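Local coordinates for sister chromatid cohesion protein (Chaetomium thermophilum, PDB 5T8V) that probably loads the cohesin ring onto chromatin, this chain being the C-terminal, HEAT-repeat part of the Scc2 loader, at residues E1379-Y1388 against P1413-V1424. Numbering follows the deposited sequence.
Sequences EVRTYLRRLY and PVKVQGVTGDKV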
loop_
_atom_site.group_PDB
_atom_site.type_symbol
_atom_site.label_atom_id
_atom_site.label_comp_id
_atom_site.label_asym_id
_atom_site.label_seq_id
_atom_site.Cartn_x
_atom_site.Cartn_y
_atom_site.Cartn_z
ATOM N N GLU A 1379 9.181 -39.592 -12.175
ATOM C CA GLU A 1379 9.334 -38.174 -12.481
ATOM C C GLU A 1379 8.617 -37.321 -11.443
ATOM O O GLU A 1379 9.218 -36.429 -10.830
ATOM C CB GLU A 1379 8.804 -37.883 -13.887
ATOM C CG GLU A 1379 8.968 -36.435 -14.335
ATOM C CD GLU A 1379 10.423 -36.016 -14.444
ATOM O OE1 GLU A 1379 11.292 -36.907 -14.567
ATOM O OE2 GLU A 1379 10.698 -34.796 -14.407
ATOM N N VAL A 1380 7.327 -37.589 -11.225
ATOM C CA VAL A 1380 6.586 -36.857 -10.200
ATOM C C VAL A 1380 7.237 -37.049 -8.837
ATOM O O VAL A 1380 7.256 -36.133 -8.008
ATOM C CB VAL A 1380 5.110 -37.299 -10.189
ATOM C CG1 VAL A 1380 4.359 -36.647 -9.029
ATOM C CG2 VAL A 1380 4.445 -36.947 -11.511
ATOM N N ARG A 1381 7.775 -38.243 -8.583
ATOM C CA ARG A 1381 8.416 -38.518 -7.302
ATOM C C ARG A 1381 9.578 -37.563 -7.063
ATOM O O ARG A 1381 9.624 -36.860 -6.047
ATOM C CB ARG A 1381 8.884 -39.975 -7.259
ATOM C CG ARG A 1381 9.687 -40.351 -6.022
ATOM C CD ARG A 1381 11.187 -40.261 -6.276
ATOM N NE ARG A 1381 11.970 -40.693 -5.123
ATOM C CZ ARG A 1381 13.286 -40.540 -5.015
ATOM N NH1 ARG A 1381 13.975 -39.960 -5.990
ATOM N NH2 ARG A 1381 13.916 -40.962 -3.928
ATOM N N THR A 1382 10.530 -37.521 -7.996
ATOM C CA THR A 1382 11.646 -36.590 -7.869
ATOM C C THR A 1382 11.147 -35.156 -7.766
ATOM O O THR A 1382 11.661 -34.365 -6.963
ATOM C CB THR A 1382 12.597 -36.737 -9.058
ATOM O OG1 THR A 1382 11.903 -36.424 -10.271
ATOM C CG2 THR A 1382 13.146 -38.155 -9.138
ATOM N N TYR A 1383 10.138 -34.803 -8.568
ATOM C CA TYR A 1383 9.595 -33.450 -8.511
ATOM C C TYR A 1383 9.101 -33.110 -7.110
ATOM O O TYR A 1383 9.241 -31.970 -6.657
ATOM C CB TYR A 1383 8.466 -33.290 -9.526
ATOM C CG TYR A 1383 7.711 -31.988 -9.378
ATOM C CD1 TYR A 1383 8.274 -30.786 -9.784
ATOM C CD2 TYR A 1383 6.437 -31.961 -8.827
ATOM C CE1 TYR A 1383 7.589 -29.593 -9.648
ATOM C CE2 TYR A 1383 5.743 -30.775 -8.688
ATOM C CZ TYR A 1383 6.323 -29.592 -9.100
ATOM O OH TYR A 1383 5.637 -28.407 -8.962
ATOM N N LEU A 1384 8.515 -34.084 -6.411
ATOM C CA LEU A 1384 8.057 -33.840 -5.047
ATOM C C LEU A 1384 9.229 -33.781 -4.076
ATOM O O LEU A 1384 9.266 -32.920 -3.189
ATOM C CB LEU A 1384 7.068 -34.925 -4.619
ATOM C CG LEU A 1384 5.736 -35.023 -5.370
ATOM C CD1 LEU A 1384 4.847 -36.073 -4.718
ATOM C CD2 LEU A 1384 5.019 -33.683 -5.434
ATOM N N ARG A 1385 10.194 -34.691 -4.224
ATOM C CA ARG A 1385 11.347 -34.704 -3.330
ATOM C C ARG A 1385 12.090 -33.376 -3.375
ATOM O O ARG A 1385 12.554 -32.882 -2.341
ATOM C CB ARG A 1385 12.281 -35.856 -3.700
ATOM C CG ARG A 1385 11.631 -37.232 -3.638
ATOM C CD ARG A 1385 11.488 -37.733 -2.213
ATOM N NE ARG A 1385 12.742 -38.273 -1.692
ATOM C CZ ARG A 1385 12.865 -38.879 -0.515
ATOM N NH1 ARG A 1385 14.047 -39.340 -0.129
ATOM N NH2 ARG A 1385 11.811 -39.028 0.277
ATOM N N ARG A 1386 12.211 -32.779 -4.563
ATOM C CA ARG A 1386 12.873 -31.485 -4.672
ATOM C C ARG A 1386 11.926 -30.332 -4.366
ATOM O O ARG A 1386 12.375 -29.268 -3.925
ATOM C CB ARG A 1386 13.472 -31.313 -6.069
ATOM C CG ARG A 1386 14.210 -29.992 -6.258
ATOM C CD ARG A 1386 15.599 -30.190 -6.848
ATOM N NE ARG A 1386 16.394 -28.965 -6.783
ATOM C CZ ARG A 1386 17.665 -28.872 -7.160
ATOM N NH1 ARG A 1386 18.305 -29.932 -7.634
ATOM N NH2 ARG A 1386 18.301 -27.712 -7.061
ATOM N N LEU A 1387 10.623 -30.520 -4.583
ATOM C CA LEU A 1387 9.660 -29.451 -4.345
ATOM C C LEU A 1387 9.446 -29.178 -2.863
ATOM O O LEU A 1387 8.909 -28.120 -2.514
ATOM C CB LEU A 1387 8.322 -29.794 -5.006
ATOM C CG LEU A 1387 7.157 -28.833 -4.748
ATOM C CD1 LEU A 1387 7.493 -27.435 -5.241
ATOM C CD2 LEU A 1387 5.887 -29.338 -5.408
ATOM N N TYR A 1388 9.846 -30.099 -1.988
ATOM C CA TYR A 1388 9.671 -29.918 -0.552
ATOM C C TYR A 1388 11.000 -30.070 0.176
ATOM O O TYR A 1388 11.665 -29.073 0.477
ATOM C CB TYR A 1388 8.641 -30.914 -0.013
ATOM C CG TYR A 1388 7.222 -30.611 -0.443
ATOM C CD1 TYR A 1388 6.737 -31.050 -1.669
ATOM C CD2 TYR A 1388 6.367 -29.885 0.375
ATOM C CE1 TYR A 1388 5.440 -30.775 -2.066
ATOM C CE2 TYR A 1388 5.070 -29.605 -0.013
ATOM C CZ TYR A 1388 4.611 -30.052 -1.235
ATOM O OH TYR A 1388 3.321 -29.776 -1.627
ATOM N N PRO A 1413 4.054 -28.783 5.871
ATOM C CA PRO A 1413 5.178 -28.694 4.937
ATOM C C PRO A 1413 5.408 -27.264 4.462
ATOM O O PRO A 1413 4.629 -26.349 4.742
ATOM C CB PRO A 1413 4.718 -29.584 3.779
ATOM C CG PRO A 1413 3.244 -29.353 3.734
ATOM C CD PRO A 1413 2.801 -29.098 5.165
ATOM N N VAL A 1414 6.499 -27.093 3.717
ATOM C CA VAL A 1414 6.862 -25.806 3.136
ATOM C C VAL A 1414 7.378 -26.042 1.724
ATOM O O VAL A 1414 8.014 -27.060 1.434
ATOM C CB VAL A 1414 7.919 -25.064 3.987
ATOM C CG1 VAL A 1414 8.221 -23.690 3.393
ATOM C CG2 VAL A 1414 7.447 -24.930 5.430
ATOM N N LYS A 1415 7.101 -25.086 0.843
ATOM C CA LYS A 1415 7.488 -25.168 -0.557
ATOM C C LYS A 1415 8.811 -24.448 -0.786
ATOM O O LYS A 1415 9.135 -23.469 -0.109
ATOM C CB LYS A 1415 6.401 -24.563 -1.449
ATOM C CG LYS A 1415 6.710 -24.604 -2.937
ATOM C CD LYS A 1415 5.564 -24.028 -3.755
ATOM C CE LYS A 1415 5.936 -23.898 -5.224
ATOM N NZ LYS A 1415 4.810 -23.367 -6.042
ATOM N N VAL A 1416 9.578 -24.946 -1.757
ATOM C CA VAL A 1416 10.858 -24.338 -2.096
ATOM C C VAL A 1416 10.628 -23.147 -3.023
ATOM O O VAL A 1416 9.608 -23.040 -3.708
ATOM C CB VAL A 1416 11.808 -25.372 -2.733
ATOM C CG1 VAL A 1416 13.225 -24.821 -2.838
ATOM C CG2 VAL A 1416 11.808 -26.668 -1.927
ATOM N N GLN A 1417 11.600 -22.235 -3.040
ATOM C CA GLN A 1417 11.471 -20.978 -3.768
ATOM C C GLN A 1417 11.124 -21.192 -5.238
ATOM O O GLN A 1417 9.982 -20.960 -5.649
ATOM C CB GLN A 1417 12.763 -20.167 -3.647
ATOM C CG GLN A 1417 12.674 -18.772 -4.248
ATOM C CD GLN A 1417 13.784 -17.858 -3.768
ATOM O OE1 GLN A 1417 14.689 -18.284 -3.051
ATOM N NE2 GLN A 1417 13.717 -16.591 -4.159
ATOM N N GLY A 1418 12.094 -21.632 -6.037
ATOM C CA GLY A 1418 11.908 -21.714 -7.474
ATOM C C GLY A 1418 11.721 -23.118 -8.008
ATOM O O GLY A 1418 12.614 -23.663 -8.663
ATOM N N VAL A 1419 10.560 -23.713 -7.738
ATOM C CA VAL A 1419 10.196 -25.004 -8.313
ATOM C C VAL A 1419 8.798 -24.870 -8.900
ATOM O O VAL A 1419 7.850 -25.510 -8.433
ATOM C CB VAL A 1419 10.257 -26.134 -7.268
ATOM C CG1 VAL A 1419 10.124 -27.494 -7.946
ATOM C CG2 VAL A 1419 11.552 -26.058 -6.466
ATOM N N THR A 1420 8.667 -24.030 -9.929
ATOM C CA THR A 1420 7.375 -23.697 -10.517
ATOM C C THR A 1420 6.527 -24.941 -10.756
ATOM O O THR A 1420 5.513 -25.144 -10.082
ATOM C CB THR A 1420 7.572 -22.937 -11.832
ATOM O OG1 THR A 1420 8.458 -21.832 -11.620
ATOM C CG2 THR A 1420 6.240 -22.418 -12.361
ATOM N N GLY A 1421 6.934 -25.774 -11.709
ATOM C CA GLY A 1421 6.187 -26.972 -12.037
ATOM C C GLY A 1421 5.990 -27.159 -13.527
ATOM O O GLY A 1421 5.345 -28.118 -13.959
ATOM N N ASP A 1422 6.539 -26.243 -14.328
ATOM C CA ASP A 1422 6.432 -26.374 -15.777
ATOM C C ASP A 1422 7.341 -27.480 -16.295
ATOM O O ASP A 1422 6.972 -28.215 -17.219
ATOM C CB ASP A 1422 6.771 -25.043 -16.448
ATOM C CG ASP A 1422 5.815 -23.933 -16.058
ATOM O OD1 ASP A 1422 4.598 -24.195 -15.977
ATOM O OD2 ASP A 1422 6.284 -22.799 -15.827
ATOM N N LYS A 1423 8.532 -27.618 -15.707
ATOM C CA LYS A 1423 9.465 -28.651 -16.147
ATOM C C LYS A 1423 8.869 -30.042 -15.971
ATOM O O LYS A 1423 8.976 -30.889 -16.866
ATOM C CB LYS A 1423 10.778 -28.531 -15.373
ATOM C CG LYS A 1423 11.503 -27.209 -15.574
ATOM C CD LYS A 1423 12.764 -27.132 -14.726
ATOM C CE LYS A 1423 13.539 -25.850 -14.992
ATOM N NZ LYS A 1423 14.772 -25.761 -14.163
ATOM N N VAL A 1424 8.241 -30.298 -14.822
ATOM C CA VAL A 1424 7.674 -31.617 -14.564
ATOM C C VAL A 1424 6.492 -31.884 -15.489
ATOM O O VAL A 1424 6.291 -33.013 -15.951
ATOM C CB VAL A 1424 7.280 -31.747 -13.080
ATOM C CG1 VAL A 1424 6.244 -30.697 -12.695
ATOM C CG2 VAL A 1424 6.770 -33.150 -12.780
#
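Tyr-1383 reaches from the last turns of helix 1364-1387 to Val-1424 in the first turn of helix 1422-1431, where a helix end meets the loop leading into the next helix of the HEAT-repeat fragment; the extended residues 1413-1416 run beside the C-terminal end of the first helix, and the chain then turns through 1417-1420 into the second. With CG of Tyr-1383 anti to the backbone N (chi1 171°), the ring is carried toward Val-1424. Its CB meets Val-1424 CG2 at 3.7 Å, and CG packs on the same methyl and on Val-1424 CB. Val-1424 CG1 sits over the centre of one ring face, a CH-pi contact: the methyl is 3.5 Å from the centroid and 14° off the normal, so CD1, CD2, CE2 and CZ all meet it. CE1 also touches Val-1419 CG1, and CZ nears Gly-1421 CA. At the tip, OH comes to 3.4 Å from CA of Gly-1421, the N-cap residue of the second helix.

Leu-1387 CD1 touches both Val-1419 CB and Lys-1415 CG, 3.7 Å from each. Beyond the helix end, Tyr-1388 lies alongside Pro-1413, and both touch helix 1291-1319. The backbone link is weak: Val-1416 N donates to Leu-1387 O over 3.3 Å, with an N-H...O angle of 153°.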